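Local structure of putative modulator of DNA gyrase (1VPB) at residues Lys19-Trp24 with Lys88-Phe93; Tyr28-Lys31 with Ala36-Val39; Leu67-Tyr72 with Thr92-Gly97; Ala109-Asp114 with Asn336-Gly341. The protein is of unverified function but is probably a metallopeptidase of the U62 (PmbA/TldD) family, perhaps linked to DNA gyrase modulation. All coordinates share one frame; numbering follows the deposited sequence.

Contact 1: residues Lys19-Trp24 with Lys88-Phe93; sequences KKLAQW and KELETF
W24 reaches from helix 16-31 across to L90 and E91 on helix 87-101. Its CB already points toward the other helix. CG stands anti to the backbone N (chi1 169°), which carries the indole outward, its six-membered ring foremost. CZ3 meets L90, with CD1 and CB each 3.7 Å away. The leucine comes at the ring obliquely. Next along the rim, CH2 lies 3.7 Å from E91 CG and also touches L90 CB. CZ2 has the closest approach, 3.6 Å to E91 CG, which sits at the ring edge in the ring plane. The extended glutamate chain crosses the indole at about a right angle. Its carboxylate is nearly coplanar with the ring (17° apart), and OE2 is 3.8 Å from CZ2. The two segments belong to neighbouring helices that pack on one face of an antiparallel sheet. Their local axes pass 12.3 Å apart at a crossing angle of -33°, so long side chains must span the gap. One turn earlier on the same helix, L21 CD1 meets L90 CD1 at 3.8 Å. An alanine in place of W24 would probably open a gap between the helices and leave L90 CD1 and E91 CG without their aromatic neighbour. The indole also makes a cation-pi contact with R87, and its ring meets that of Y28 on the next turn.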
loop_
_atom_site.group_PDB
_atom_site.type_symbol
_atom_site.label_atom_id
_atom_site.label_comp_id
_atom_site.label_asym_id
_atom_site.label_seq_id
_atom_site.Cartn_x
_atom_site.Cartn_y
_atom_site.Cartn_z
ATOM N N LYS A 19 -17.330 -21.884 -14.508
ATOM C CA LYS A 19 -16.477 -22.188 -15.649
ATOM C C LYS A 19 -17.153 -21.807 -16.971
ATOM O O LYS A 19 -16.529 -21.289 -17.862
ATOM C CB LYS A 19 -16.026 -23.644 -15.662
ATOM C CG LYS A 19 -15.125 -23.969 -14.468
ATOM C CD LYS A 19 -14.736 -25.443 -14.459
ATOM C CE LYS A 19 -13.897 -25.752 -13.242
ATOM N NZ LYS A 19 -13.442 -27.184 -13.247
ATOM N N LYS A 20 -18.444 -22.086 -17.076
ATOM C CA LYS A 20 -19.169 -21.716 -18.283
ATOM C C LYS A 20 -19.151 -20.201 -18.467
ATOM O O LYS A 20 -19.065 -19.736 -19.605
ATOM C CB LYS A 20 -20.600 -22.234 -18.214
ATOM C CG LYS A 20 -20.664 -23.691 -18.609
ATOM N N LEU A 21 -19.172 -19.447 -17.364
ATOM C CA LEU A 21 -19.167 -17.977 -17.485
ATOM C C LEU A 21 -17.809 -17.521 -18.014
ATOM O O LEU A 21 -17.725 -16.677 -18.932
ATOM C CB LEU A 21 -19.460 -17.320 -16.157
ATOM C CG LEU A 21 -19.233 -15.784 -16.110
ATOM C CD1 LEU A 21 -20.227 -15.145 -17.020
ATOM C CD2 LEU A 21 -19.348 -15.276 -14.704
ATOM N N ALA A 22 -16.741 -18.133 -17.511
ATOM C CA ALA A 22 -15.393 -17.796 -18.024
ATOM C C ALA A 22 -15.228 -18.172 -19.476
ATOM O O ALA A 22 -14.634 -17.417 -20.260
ATOM C CB ALA A 22 -14.334 -18.443 -17.205
ATOM N N GLN A 23 -15.794 -19.314 -19.880
ATOM C CA GLN A 23 -15.685 -19.797 -21.227
ATOM C C GLN A 23 -16.495 -18.880 -22.153
ATOM O O GLN A 23 -16.065 -18.601 -23.275
ATOM C CB GLN A 23 -16.186 -21.254 -21.305
ATOM C CG GLN A 23 -15.207 -22.284 -20.701
ATOM C CD GLN A 23 -15.921 -23.599 -20.301
ATOM O OE1 GLN A 23 -17.039 -23.891 -20.793
ATOM N NE2 GLN A 23 -15.300 -24.355 -19.390
ATOM N N TRP A 24 -17.638 -18.416 -21.669
ATOM C CA TRP A 24 -18.496 -17.485 -22.429
ATOM C C TRP A 24 -17.733 -16.168 -22.661
ATOM O O TRP A 24 -17.675 -15.679 -23.794
ATOM C CB TRP A 24 -19.781 -17.224 -21.681
ATOM C CG TRP A 24 -20.539 -16.085 -22.309
ATOM C CD1 TRP A 24 -21.443 -16.165 -23.318
ATOM C CD2 TRP A 24 -20.384 -14.693 -22.012
ATOM N NE1 TRP A 24 -21.875 -14.909 -23.669
ATOM C CE2 TRP A 24 -21.259 -13.986 -22.860
ATOM C CE3 TRP A 24 -19.640 -13.979 -21.070
ATOM C CZ2 TRP A 24 -21.366 -12.596 -22.834
ATOM C CZ3 TRP A 24 -19.754 -12.605 -21.034
ATOM C CH2 TRP A 24 -20.605 -11.922 -21.919
ATOM N N LYS A 88 -25.130 -9.143 -19.730
ATOM C CA LYS A 88 -25.410 -7.886 -20.448
ATOM C C LYS A 88 -24.386 -6.776 -20.150
ATOM O O LYS A 88 -23.901 -6.077 -21.079
ATOM C CB LYS A 88 -26.824 -7.365 -20.145
ATOM N N GLU A 89 -24.061 -6.603 -18.871
ATOM C CA GLU A 89 -23.054 -5.629 -18.515
ATOM C C GLU A 89 -21.652 -6.138 -18.902
ATOM O O GLU A 89 -20.810 -5.316 -19.272
ATOM C CB GLU A 89 -23.105 -5.208 -17.052
ATOM C CG GLU A 89 -22.901 -6.305 -16.040
ATOM C CD GLU A 89 -23.368 -5.904 -14.642
ATOM O OE1 GLU A 89 -23.645 -4.688 -14.429
ATOM O OE2 GLU A 89 -23.442 -6.823 -13.768
ATOM N N LEU A 90 -21.398 -7.443 -18.818
ATOM C CA LEU A 90 -20.088 -7.967 -19.250
ATOM C C LEU A 90 -19.873 -7.746 -20.723
ATOM O O LEU A 90 -18.757 -7.444 -21.160
ATOM C CB LEU A 90 -19.893 -9.485 -18.969
ATOM C CG LEU A 90 -19.432 -9.903 -17.592
ATOM C CD1 LEU A 90 -19.438 -11.429 -17.533
ATOM C CD2 LEU A 90 -18.061 -9.372 -17.285
ATOM N N GLU A 91 -20.905 -7.923 -21.537
ATOM C CA GLU A 91 -20.767 -7.674 -22.999
ATOM C C GLU A 91 -20.251 -6.258 -23.280
ATOM O O GLU A 91 -19.290 -6.052 -24.044
ATOM C CB GLU A 91 -22.104 -7.900 -23.738
ATOM C CG GLU A 91 -22.517 -9.378 -23.821
ATOM C CD GLU A 91 -23.798 -9.634 -24.588
ATOM O OE1 GLU A 91 -24.466 -8.642 -24.958
ATOM O OE2 GLU A 91 -24.102 -10.820 -24.874
ATOM N N THR A 92 -20.893 -5.278 -22.664
ATOM C CA THR A 92 -20.478 -3.885 -22.812
ATOM C C THR A 92 -19.073 -3.652 -22.297
ATOM O O THR A 92 -18.298 -2.960 -22.968
ATOM C CB THR A 92 -21.447 -2.997 -22.036
ATOM O OG1 THR A 92 -22.713 -3.119 -22.672
ATOM C CG2 THR A 92 -21.073 -1.503 -22.148
ATOM N N PHE A 93 -18.769 -4.186 -21.111
ATOM C CA PHE A 93 -17.480 -3.982 -20.506
ATOM C C PHE A 93 -16.363 -4.556 -21.380
ATOM O O PHE A 93 -15.302 -3.933 -21.568
ATOM C CB PHE A 93 -17.441 -4.637 -19.111
ATOM C CG PHE A 93 -16.179 -4.347 -18.342
ATOM C CD1 PHE A 93 -15.849 -3.055 -17.951
ATOM C CD2 PHE A 93 -15.330 -5.346 -18.056
ATOM C CE1 PHE A 93 -14.670 -2.806 -17.298
ATOM C CE2 PHE A 93 -14.173 -5.111 -17.361
ATOM C CZ PHE A 93 -13.863 -3.881 -16.963
#

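Contact 2: residues Tyr28-Lys31 with Ala36-Val39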
loop_
_atom_site.group_PDB
_atom_site.type_symbol
_atom_site.label_atom_id
_atom_site.label_comp_id
_atom_site.label_asym_id
_atom_site.label_seq_id
_atom_site.Cartn_x
_atom_site.Cartn_y
_atom_site.Cartn_z
ATOM N N TYR A 28 -16.686 -14.586 -26.193
ATOM C CA TYR A 28 -17.209 -13.250 -26.524
ATOM C C TYR A 28 -16.043 -12.361 -26.941
ATOM O O TYR A 28 -16.107 -11.646 -27.972
ATOM C CB TYR A 28 -17.956 -12.659 -25.333
ATOM C CG TYR A 28 -18.632 -11.344 -25.703
ATOM C CD1 TYR A 28 -19.870 -11.317 -26.351
ATOM C CD2 TYR A 28 -17.965 -10.152 -25.485
ATOM C CE1 TYR A 28 -20.450 -10.101 -26.732
ATOM C CE2 TYR A 28 -18.526 -8.957 -25.844
ATOM C CZ TYR A 28 -19.758 -8.939 -26.479
ATOM O OH TYR A 28 -20.223 -7.678 -26.839
ATOM N N ALA A 29 -14.965 -12.374 -26.159
ATOM C CA ALA A 29 -13.795 -11.562 -26.533
ATOM C C ALA A 29 -13.242 -11.928 -27.929
ATOM O O ALA A 29 -12.871 -11.067 -28.741
ATOM C CB ALA A 29 -12.679 -11.725 -25.452
ATOM N N LEU A 30 -13.136 -13.237 -28.220
ATOM C CA LEU A 30 -12.580 -13.716 -29.466
ATOM C C LEU A 30 -13.468 -13.412 -30.666
ATOM O O LEU A 30 -12.944 -13.102 -31.750
ATOM C CB LEU A 30 -12.325 -15.212 -29.407
ATOM C CG LEU A 30 -11.171 -15.629 -28.457
ATOM C CD1 LEU A 30 -11.174 -17.167 -28.334
ATOM C CD2 LEU A 30 -9.834 -15.061 -28.827
ATOM N N LYS A 31 -14.751 -13.395 -30.440
ATOM C CA LYS A 31 -15.714 -13.116 -31.511
ATOM C C LYS A 31 -15.879 -11.622 -31.760
ATOM O O LYS A 31 -16.453 -11.228 -32.776
ATOM C CB LYS A 31 -17.075 -13.702 -31.164
ATOM C CG LYS A 31 -17.069 -15.225 -31.279
ATOM C CD LYS A 31 -18.422 -15.846 -30.835
ATOM N N ALA A 36 -6.560 -12.966 -29.718
ATOM C CA ALA A 36 -6.194 -13.855 -28.619
ATOM C C ALA A 36 -6.661 -13.211 -27.319
ATOM O O ALA A 36 -6.861 -12.009 -27.240
ATOM C CB ALA A 36 -4.748 -14.103 -28.577
ATOM N N ALA A 37 -6.867 -14.040 -26.297
ATOM C CA ALA A 37 -7.262 -13.529 -24.982
ATOM C C ALA A 37 -6.846 -14.518 -23.888
ATOM O O ALA A 37 -6.665 -15.704 -24.154
ATOM C CB ALA A 37 -8.710 -13.300 -24.903
ATOM N N LYS A 38 -6.755 -13.974 -22.680
ATOM C CA LYS A 38 -6.571 -14.778 -21.440
ATOM C C LYS A 38 -7.718 -14.361 -20.549
ATOM O O LYS A 38 -8.057 -13.166 -20.485
ATOM C CB LYS A 38 -5.212 -14.480 -20.835
ATOM C CG LYS A 38 -4.008 -14.747 -21.655
ATOM C CD LYS A 38 -2.796 -14.303 -20.990
ATOM C CE LYS A 38 -1.535 -14.579 -21.791
ATOM N NZ LYS A 38 -0.410 -13.743 -21.197
ATOM N N VAL A 39 -8.324 -15.323 -19.817
ATOM C CA VAL A 39 -9.390 -15.040 -18.885
ATOM C C VAL A 39 -9.022 -15.717 -17.554
ATOM O O VAL A 39 -8.567 -16.835 -17.556
ATOM C CB VAL A 39 -10.755 -15.576 -19.398
ATOM C CG1 VAL A 39 -11.830 -15.394 -18.381
ATOM C CG2 VAL A 39 -11.142 -14.897 -20.756
#
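L30 and A29, on the last turns of helix 16-31, lean on A36 and A37 at the start of strand 36-52. The contact between the segments is apolar. L30 does the most, through one methyl. CG lies anti to the carbonyl carbon (chi1 -69°), and this turns CD2 to the strand. CD2 rests on backbone rather than on a side chain: it is 3.8 Å from A36 CA and 4.0 Å from A37 N. The nearest side-chain atom to it is A37 CB, at 4.4 Å. The second apolar pair is smaller. A29 CB and A37 CB point toward each other and meet at 4.3 Å. Alanine on both sides keeps this pair small. The closest CA atoms are those of L30 and A36, 6.4 Å apart. This is a helix followed by a strand, joined by a four-residue connection, with the helix packed on the face of the sheet that the strand helps to form. The alternation of the strand fits this. A37 faces the helix and also touches M26, while the A36 CB points away and packs on L112 and Y72. The polar contacts run to other parts of the chain. No hydrogen bond joins the segments. A36 and K38 bond through their backbones to Y72 and S70 of strand 58-73. A37 pairs with S178, whose OG also bonds to A37 N. At the helix end, Y28 O accepts a hydrogen bond from N32 ND2.

Contact 3: residues Leu67-Tyr72 with Thr92-Gly97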
loop_
_atom_site.group_PDB
_atom_site.type_symbol
_atom_site.label_atom_id
_atom_site.label_comp_id
_atom_site.label_asym_id
_atom_site.label_seq_id
_atom_site.Cartn_x
_atom_site.Cartn_y
_atom_site.Cartn_z
ATOM N N LEU A 67 -13.637 -11.441 -12.631
ATOM C CA LEU A 67 -13.170 -11.887 -13.919
ATOM C C LEU A 67 -12.168 -10.872 -14.423
ATOM O O LEU A 67 -12.465 -9.687 -14.379
ATOM C CB LEU A 67 -14.333 -11.974 -14.890
ATOM C CG LEU A 67 -14.444 -12.795 -16.142
ATOM C CD1 LEU A 67 -14.184 -14.262 -15.891
ATOM C CD2 LEU A 67 -15.893 -12.663 -16.676
ATOM N N SER A 68 -11.013 -11.334 -14.864
ATOM C CA SER A 68 -9.924 -10.466 -15.419
ATOM C C SER A 68 -9.656 -10.975 -16.795
ATOM O O SER A 68 -9.632 -12.177 -17.033
ATOM C CB SER A 68 -8.673 -10.590 -14.558
ATOM O OG SER A 68 -8.951 -9.899 -13.365
ATOM N N LEU A 69 -9.464 -10.061 -17.764
ATOM C CA LEU A 69 -9.098 -10.518 -19.117
ATOM C C LEU A 69 -7.891 -9.759 -19.610
ATOM O O LEU A 69 -7.731 -8.574 -19.312
ATOM C CB LEU A 69 -10.256 -10.251 -20.102
ATOM C CG LEU A 69 -11.543 -11.058 -19.956
ATOM C CD1 LEU A 69 -12.455 -10.391 -18.974
ATOM C CD2 LEU A 69 -12.256 -11.194 -21.238
ATOM N N SER A 70 -7.041 -10.441 -20.393
ATOM C CA SER A 70 -5.937 -9.829 -21.117
ATOM C C SER A 70 -6.422 -9.905 -22.562
ATOM O O SER A 70 -6.809 -10.958 -23.039
ATOM C CB SER A 70 -4.654 -10.594 -21.023
ATOM O OG SER A 70 -4.167 -10.625 -19.670
ATOM N N LEU A 71 -6.443 -8.751 -23.211
ATOM C CA LEU A 71 -6.990 -8.601 -24.551
ATOM C C LEU A 71 -5.909 -8.289 -25.595
ATOM O O LEU A 71 -5.138 -7.375 -25.458
ATOM C CB LEU A 71 -8.032 -7.465 -24.552
ATOM C CG LEU A 71 -9.113 -7.465 -23.461
ATOM C CD1 LEU A 71 -9.900 -6.192 -23.588
ATOM C CD2 LEU A 71 -10.001 -8.650 -23.614
ATOM N N TYR A 72 -5.774 -9.169 -26.623
ATOM C CA TYR A 72 -4.804 -9.032 -27.707
ATOM C C TYR A 72 -5.603 -8.615 -28.964
ATOM O O TYR A 72 -6.397 -9.409 -29.499
ATOM C CB TYR A 72 -4.088 -10.355 -27.962
ATOM C CG TYR A 72 -3.209 -10.796 -26.805
ATOM C CD1 TYR A 72 -3.789 -11.333 -25.675
ATOM C CD2 TYR A 72 -1.822 -10.678 -26.867
ATOM C CE1 TYR A 72 -2.977 -11.749 -24.574
ATOM C CE2 TYR A 72 -1.021 -11.056 -25.819
ATOM C CZ TYR A 72 -1.618 -11.598 -24.666
ATOM O OH TYR A 72 -0.767 -11.993 -23.621
ATOM N N THR A 92 -20.893 -5.278 -22.664
ATOM C CA THR A 92 -20.478 -3.885 -22.812
ATOM C C THR A 92 -19.073 -3.652 -22.297
ATOM O O THR A 92 -18.298 -2.960 -22.968
ATOM C CB THR A 92 -21.447 -2.997 -22.036
ATOM O OG1 THR A 92 -22.713 -3.119 -22.672
ATOM C CG2 THR A 92 -21.073 -1.503 -22.148
ATOM N N PHE A 93 -18.769 -4.186 -21.111
ATOM C CA PHE A 93 -17.480 -3.982 -20.506
ATOM C C PHE A 93 -16.363 -4.556 -21.380
ATOM O O PHE A 93 -15.302 -3.933 -21.568
ATOM C CB PHE A 93 -17.441 -4.637 -19.111
ATOM C CG PHE A 93 -16.179 -4.347 -18.342
ATOM C CD1 PHE A 93 -15.849 -3.055 -17.951
ATOM C CD2 PHE A 93 -15.330 -5.346 -18.056
ATOM C CE1 PHE A 93 -14.670 -2.806 -17.298
ATOM C CE2 PHE A 93 -14.173 -5.111 -17.361
ATOM C CZ PHE A 93 -13.863 -3.881 -16.963
ATOM N N ILE A 94 -16.561 -5.792 -21.850
ATOM C CA ILE A 94 -15.541 -6.447 -22.697
ATOM C C ILE A 94 -15.399 -5.709 -24.023
ATOM O O ILE A 94 -14.307 -5.437 -24.452
ATOM C CB ILE A 94 -15.899 -7.937 -22.927
ATOM C CG1 ILE A 94 -15.778 -8.657 -21.571
ATOM C CG2 ILE A 94 -14.963 -8.584 -23.882
ATOM C CD1 ILE A 94 -16.360 -10.076 -21.587
ATOM N N LYS A 95 -16.513 -5.387 -24.672
ATOM C CA LYS A 95 -16.393 -4.713 -25.974
ATOM C C LYS A 95 -15.708 -3.374 -25.824
ATOM O O LYS A 95 -14.882 -2.991 -26.688
ATOM C CB LYS A 95 -17.777 -4.599 -26.620
ATOM C CG LYS A 95 -17.769 -4.008 -28.037
ATOM C CD LYS A 95 -16.883 -4.821 -29.048
ATOM C CE LYS A 95 -17.338 -4.584 -30.505
ATOM N NZ LYS A 95 -17.411 -3.107 -30.767
ATOM N N ASN A 96 -16.043 -2.634 -24.774
ATOM C CA ASN A 96 -15.396 -1.355 -24.526
ATOM C C ASN A 96 -13.917 -1.531 -24.268
ATOM O O ASN A 96 -13.149 -0.741 -24.760
ATOM C CB ASN A 96 -16.060 -0.613 -23.384
ATOM C CG ASN A 96 -17.419 -0.062 -23.789
ATOM O OD1 ASN A 96 -17.775 -0.029 -24.998
ATOM N ND2 ASN A 96 -18.187 0.401 -22.804
ATOM N N GLY A 97 -13.521 -2.590 -23.543
ATOM C CA GLY A 97 -12.130 -2.895 -23.323
ATOM C C GLY A 97 -11.353 -3.188 -24.607
ATOM O O GLY A 97 -10.241 -2.683 -24.809
#
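L71 and L69 of strand 58-73 meet G97 and I94 of helix 87-101. The strand is the second in the six-stranded antiparallel sheet, and the helix packs on one face of it, as a helix layer on an antiparallel sheet. Both leucines point their CB atoms at the helix, one on each side of S70. L69 CD2 meets I94 CD1 at 4.3 Å. I94 has CD1 anti to CA (chi2 169°). This carries CD1 to the strand although the CB itself is not aimed there. The same isoleucine also packs on A25 and Y28 of helix 16-31, so it fills the wedge between the two helices and the sheet. F93, on the same turn, packs on S63 of the second subunit and on I80 and T82. L71 likewise has CD1 anti to CA (chi2 174°) and drives this methyl straight onto helix backbone. G97 has no side chain, and a CB there would stand only 3.2 Å from L71 CD1, which is tight. The bare backbone therefore takes the methyl directly: L71 CD1 lies 3.5 Å from G97 C and 3.7 Å from G97 O.

Contact 4: residues Ala109-Asp114 with Asn336-Gly341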
loop_
_atom_site.group_PDB
_atom_site.type_symbol
_atom_site.label_atom_id
_atom_site.label_comp_id
_atom_site.label_asym_id
_atom_site.label_seq_id
_atom_site.Cartn_x
_atom_site.Cartn_y
_atom_site.Cartn_z
ATOM N N ALA A 109 5.629 -7.600 -29.336
ATOM C CA ALA A 109 6.224 -8.595 -28.398
ATOM C C ALA A 109 5.187 -9.206 -27.458
ATOM O O ALA A 109 5.521 -10.230 -26.795
ATOM C CB ALA A 109 7.345 -7.985 -27.631
ATOM N N ARG A 110 3.969 -8.631 -27.363
ATOM C CA ARG A 110 2.894 -9.179 -26.546
ATOM C C ARG A 110 2.260 -10.284 -27.361
ATOM O O ARG A 110 1.381 -10.085 -28.199
ATOM C CB ARG A 110 1.833 -8.095 -26.126
ATOM C CG ARG A 110 2.326 -7.101 -25.132
ATOM C CD ARG A 110 2.425 -7.653 -23.744
ATOM N NE ARG A 110 2.838 -6.633 -22.829
ATOM C CZ ARG A 110 3.251 -6.871 -21.591
ATOM N NH1 ARG A 110 3.316 -8.094 -21.112
ATOM N NH2 ARG A 110 3.624 -5.859 -20.847
ATOM N N VAL A 111 2.740 -11.513 -27.106
ATOM C CA VAL A 111 2.263 -12.698 -27.758
ATOM C C VAL A 111 1.940 -13.770 -26.720
ATOM O O VAL A 111 2.344 -13.686 -25.587
ATOM C CB VAL A 111 3.298 -13.256 -28.765
ATOM C CG1 VAL A 111 3.543 -12.258 -29.888
ATOM C CG2 VAL A 111 4.558 -13.660 -28.041
ATOM N N LEU A 112 1.141 -14.735 -27.128
ATOM C CA LEU A 112 0.866 -15.883 -26.253
ATOM C C LEU A 112 2.085 -16.787 -26.305
ATOM O O LEU A 112 2.859 -16.799 -27.267
ATOM C CB LEU A 112 -0.380 -16.631 -26.720
ATOM C CG LEU A 112 -1.761 -15.921 -26.591
ATOM C CD1 LEU A 112 -2.914 -16.863 -26.847
ATOM C CD2 LEU A 112 -1.913 -15.320 -25.294
ATOM N N ALA A 113 2.271 -17.506 -25.214
ATOM C CA ALA A 113 3.331 -18.529 -25.174
ATOM C C ALA A 113 3.063 -19.640 -26.200
ATOM O O ALA A 113 1.931 -19.898 -26.586
ATOM C CB ALA A 113 3.383 -19.139 -23.773
ATOM N N ASP A 114 4.126 -20.340 -26.593
ATOM C CA ASP A 114 4.036 -21.534 -27.400
ATOM C C ASP A 114 3.275 -22.567 -26.543
ATOM O O ASP A 114 3.730 -22.848 -25.412
ATOM C CB ASP A 114 5.442 -22.033 -27.633
ATOM C CG ASP A 114 5.532 -23.364 -28.367
ATOM O OD1 ASP A 114 4.606 -24.188 -28.483
ATOM O OD2 ASP A 114 6.621 -23.642 -28.903
ATOM N N ASN A 336 9.287 -10.620 -22.126
ATOM C CA ASN A 336 10.662 -10.225 -22.018
ATOM C C ASN A 336 11.624 -11.116 -22.803
ATOM O O ASN A 336 12.651 -10.637 -23.326
ATOM C CB ASN A 336 11.053 -10.076 -20.552
ATOM C CG ASN A 336 10.422 -8.894 -19.911
ATOM O OD1 ASN A 336 10.701 -7.746 -20.285
ATOM N ND2 ASN A 336 9.551 -9.135 -18.953
ATOM N N ALA A 337 11.314 -12.399 -22.910
ATOM C CA ALA A 337 12.090 -13.287 -23.757
ATOM C C ALA A 337 12.078 -12.771 -25.213
ATOM O O ALA A 337 13.129 -12.642 -25.851
ATOM C CB ALA A 337 11.588 -14.729 -23.687
ATOM N N LYS A 338 10.892 -12.441 -25.712
ATOM C CA LYS A 338 10.775 -11.934 -27.089
ATOM C C LYS A 338 11.540 -10.631 -27.287
ATOM O O LYS A 338 12.268 -10.479 -28.302
ATOM C CB LYS A 338 9.301 -11.780 -27.477
ATOM C CG LYS A 338 9.087 -11.601 -28.979
ATOM C CD LYS A 338 7.703 -11.907 -29.377
ATOM C CE LYS A 338 7.400 -11.525 -30.837
ATOM N NZ LYS A 338 8.279 -12.335 -31.774
ATOM N N LYS A 339 11.460 -9.729 -26.321
ATOM C CA LYS A 339 12.156 -8.458 -26.413
ATOM C C LYS A 339 13.655 -8.585 -26.410
ATOM O O LYS A 339 14.364 -7.851 -27.106
ATOM C CB LYS A 339 11.749 -7.533 -25.284
ATOM C CG LYS A 339 10.309 -7.164 -25.346
ATOM C CD LYS A 339 9.954 -6.129 -24.357
ATOM C CE LYS A 339 10.052 -4.734 -24.911
ATOM N NZ LYS A 339 9.483 -3.815 -23.869
ATOM N N MET A 340 14.144 -9.524 -25.619
ATOM C CA MET A 340 15.552 -9.708 -25.469
ATOM C C MET A 340 16.136 -10.634 -26.506
ATOM O O MET A 340 17.364 -10.692 -26.646
ATOM C CB MET A 340 15.850 -10.241 -24.068
ATOM C CG MET A 340 15.649 -9.167 -23.008
ATOM S SD MET A 340 16.415 -9.495 -21.440
ATOM C CE MET A 340 15.249 -10.655 -20.892
ATOM N N GLY A 341 15.286 -11.376 -27.198
ATOM C CA GLY A 341 15.715 -12.358 -28.157
ATOM C C GLY A 341 16.352 -13.574 -27.523
ATOM O O GLY A 341 17.354 -14.096 -28.016
#
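The backbone bond from M340 N to N336 O, 3.0 Å long, winds the helical turn that sets K338 and K339 against A109. No hydrogen bond crosses between the segments. The lysines work through their carbon chains. K338 has CG anti to its backbone N (chi1 -165°), and the chain runs out over the loop. Its CD lies 3.8 Å from A109 CA and equally close to A109 O. The same CD touches V111 CG2 at 3.8 Å, and CE lies 4.0 Å from V111 CG1. The valine crosses the lysine chain at about a right angle, so both of its methyls rest on the methylenes. The chain bends only at its last torsion (chi4 63°), beyond this contact. K339 meets the other part of A109: its CG is 3.8 Å from A109 CB. Its NZ turns elsewhere and hydrogen-bonds to Y335 OH. R110 also uses Y335, in a cation-pi contact, and it makes a second one with Y77. R110 NH2 and K339 NZ stay 6.9 Å apart, and any repulsion between these like charges is probably modest. The contact lies at the surface and joins the long loop after helix 87-101 to helix 334-340, which falls in the C-terminal family region. Just past the lysines the helix stops in a Schellman motif, with V342 N bonded to A337 O, a weak bond from G341 N to K338 O, and G341 as the C-prime residue at positive phi (71°).

Contacts 1, 2 and 3 form one cluster, with centres 8 to 10 Å apart. Contacts 1 and 2 share helix 16-31. Contacts 1 and 3 end on the same stretch of helix 87-101, sharing T92 and F93. Contacts 2 and 3 use strands 36-52 and 58-73, neighbours in the six-stranded antiparallel sheet. Contact 2 is nested inside the loop that contact 1 closes, and it closes before contact 3 opens. Together they fix both helices to each other and to one face of the sheet. Contact 4 comes later, centred 19 to 28 Å away, but its L112 and R110 touch K38, A36 and Y72. It brings the loop after helix 87-101 against a helix of the C-terminal family region, some 220 residues further on.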